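Local coordinates for protein Cif-like 1 (Burkholderia cenocepacia, PDB 7JQY) that probably hydrolyses epoxides, as a Cif-like enzyme of the alpha/beta hydrolase fold that assembles into an octamer, at residues 144-149 with 285-290. The protein carries 1 engineered substitution. Residues are numbered along the deposited sequence; the frame is centred on the assembly and turned at random.
Sequences AMLDVP and WLPDEN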
loop_
_atom_site.group_PDB
_atom_site.type_symbol
_atom_site.label_atom_id
_atom_site.label_comp_id
_atom_site.label_asym_id
_atom_site.label_seq_id
_atom_site.Cartn_x
_atom_site.Cartn_y
_atom_site.Cartn_z
ATOM N N ALA B 144 28.578 10.465 -34.213
ATOM C CA ALA B 144 27.194 10.710 -34.614
ATOM C C ALA B 144 26.399 11.184 -33.407
ATOM O O ALA B 144 26.417 10.536 -32.354
ATOM C CB ALA B 144 26.549 9.462 -35.217
ATOM N N MET B 145 25.696 12.305 -33.566
ATOM C CA MET B 145 25.015 12.973 -32.462
ATOM C C MET B 145 23.514 12.996 -32.726
ATOM O O MET B 145 23.067 13.578 -33.723
ATOM C CB MET B 145 25.564 14.391 -32.289
ATOM C CG MET B 145 27.072 14.415 -32.005
ATOM S SD MET B 145 27.719 16.075 -31.719
ATOM C CE MET B 145 27.700 16.116 -29.930
ATOM N N LEU B 146 22.733 12.411 -31.814
ATOM C CA LEU B 146 21.309 12.182 -32.041
ATOM C C LEU B 146 20.448 12.924 -31.027
ATOM O O LEU B 146 20.727 12.899 -29.822
ATOM C CB LEU B 146 20.962 10.690 -31.972
ATOM C CG LEU B 146 21.738 9.637 -32.768
ATOM C CD1 LEU B 146 20.991 8.301 -32.703
ATOM C CD2 LEU B 146 21.955 10.058 -34.205
ATOM N N ASP B 147 19.400 13.575 -31.534
ATOM C CA ASP B 147 18.174 13.898 -30.804
ATOM C C ASP B 147 18.245 15.062 -29.818
ATOM O O ASP B 147 17.268 15.810 -29.692
ATOM C CB ASP B 147 17.675 12.640 -30.074
ATOM C CG ASP B 147 17.273 11.540 -31.041
ATOM O OD1 ASP B 147 16.776 11.873 -32.132
ATOM O OD2 ASP B 147 17.464 10.340 -30.728
ATOM N N VAL B 148 19.351 15.217 -29.099
ATOM C CA VAL B 148 19.404 16.149 -27.971
ATOM C C VAL B 148 20.612 17.073 -28.100
ATOM O O VAL B 148 21.692 16.620 -28.513
ATOM C CB VAL B 148 19.445 15.373 -26.638
ATOM C CG1 VAL B 148 19.558 16.308 -25.431
ATOM C CG2 VAL B 148 18.219 14.488 -26.507
ATOM N N PRO B 149 20.485 18.363 -27.783
ATOM C CA PRO B 149 21.668 19.229 -27.714
ATOM C C PRO B 149 22.470 18.987 -26.443
ATOM O O PRO B 149 21.930 18.591 -25.408
ATOM C CB PRO B 149 21.069 20.637 -27.706
ATOM C CG PRO B 149 19.721 20.438 -27.041
ATOM C CD PRO B 149 19.231 19.107 -27.543
ATOM N N TRP B 285 12.721 9.948 -30.114
ATOM C CA TRP B 285 13.422 8.683 -29.848
ATOM C C TRP B 285 13.806 8.015 -31.164
ATOM O O TRP B 285 13.184 7.044 -31.591
ATOM C CB TRP B 285 12.548 7.748 -28.992
ATOM C CG TRP B 285 11.833 8.438 -27.864
ATOM C CD1 TRP B 285 10.509 8.796 -27.823
ATOM C CD2 TRP B 285 12.399 8.839 -26.609
ATOM N NE1 TRP B 285 10.224 9.390 -26.617
ATOM C CE2 TRP B 285 11.364 9.431 -25.856
ATOM C CE3 TRP B 285 13.679 8.752 -26.047
ATOM C CZ2 TRP B 285 11.572 9.949 -24.571
ATOM C CZ3 TRP B 285 13.886 9.264 -24.771
ATOM C CH2 TRP B 285 12.834 9.861 -24.050
ATOM N N LEU B 286 14.877 8.510 -31.778
ATOM C CA LEU B 286 15.256 8.028 -33.103
ATOM C C LEU B 286 15.471 6.522 -33.162
ATOM O O LEU B 286 14.917 5.885 -34.075
ATOM C CB LEU B 286 16.488 8.795 -33.601
ATOM C CG LEU B 286 16.237 9.622 -34.866
ATOM C CD1 LEU B 286 17.535 10.253 -35.347
ATOM C CD2 LEU B 286 15.604 8.771 -35.965
ATOM N N PRO B 287 16.245 5.891 -32.263
ATOM C CA PRO B 287 16.412 4.428 -32.359
ATOM C C PRO B 287 15.119 3.649 -32.172
ATOM O O PRO B 287 14.981 2.561 -32.743
ATOM C CB PRO B 287 17.431 4.115 -31.252
ATOM C CG PRO B 287 18.148 5.396 -31.014
ATOM C CD PRO B 287 17.104 6.465 -31.211
ATOM N N ASP B 288 14.177 4.144 -31.365
ATOM C CA ASP B 288 12.901 3.447 -31.209
ATOM C C ASP B 288 11.961 3.713 -32.376
ATOM O O ASP B 288 11.257 2.801 -32.829
ATOM C CB ASP B 288 12.214 3.863 -29.906
ATOM C CG ASP B 288 12.957 3.390 -28.676
ATOM O OD1 ASP B 288 12.917 2.170 -28.381
ATOM O OD2 ASP B 288 13.580 4.240 -28.007
ATOM N N GLU B 289 11.912 4.956 -32.856
ATOM C CA GLU B 289 10.856 5.363 -33.774
ATOM C C GLU B 289 11.192 5.077 -35.230
ATOM O O GLU B 289 10.350 4.561 -35.966
ATOM C CB GLU B 289 10.559 6.849 -33.598
ATOM C CG GLU B 289 9.946 7.200 -32.270
ATOM C CD GLU B 289 9.589 8.665 -32.190
ATOM O OE1 GLU B 289 8.794 9.140 -33.045
ATOM O OE2 GLU B 289 10.116 9.335 -31.277
ATOM N N ASN B 290 12.407 5.409 -35.660
ATOM C CA ASN B 290 12.808 5.279 -37.062
ATOM C C ASN B 290 14.222 4.725 -37.140
ATOM O O ASN B 290 15.157 5.414 -37.568
ATOM C CB ASN B 290 12.703 6.629 -37.777
ATOM C CG ASN B 290 12.543 6.488 -39.273
ATOM O OD1 ASN B 290 12.743 5.411 -39.838
ATOM N ND2 ASN B 290 12.190 7.580 -39.927
#
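Trp285 brings its backbone carbonyl carbon to the edge of the contact, 4.4 Å from OD2 of Asp147, while its side chain leaves the backbone away from 144-149 and indole NE1 donates to the backbone O of Tyr195. It occupies the N-cap position of the short helix 286-289, whose first residue, Leu286, makes the closest approach. Leu286 N gives a weak hydrogen bond to Asp147 OD2, 3.3 Å long with an angle of 155° at the hydrogen. Asp147 extends the carboxylate with CG anti to its own carbonyl carbon, beside the backbone N (chi1 -64°). OD1 lies against the aliphatic part of Leu286, 3.4 Å from CB, with CG and CD1 also close. The stronger partner of OD2 is Arg122, which precedes the engineered Ser123 at the probable nucleophile elbow; its NE forms a salt bridge whose positive charge is expected to offset that of the buried carboxylate.

In the alpha/beta hydrolase fold, this places Asp147, in the loop just past the C-terminal end of strand 140-146, which lies between strands 117-122 and 250-255, beside the segment just after His284, in the region following the last strand, where the catalytic histidine of the family usually lies.

Pro287 sets ring atom CD 3.9 Å from Asp147 OD2, and its CG faces CD1 of Leu146 at 4.4 Å, a loose apolar contact. Glu289, four residues after Trp285, folds back to accept the N-H of Trp285 at OE2 (N to OE2 2.9 Å), met on the anti side and 30° out of the carboxylate plane, while its OE1 receives backbone N-H groups, among them that of Gly283.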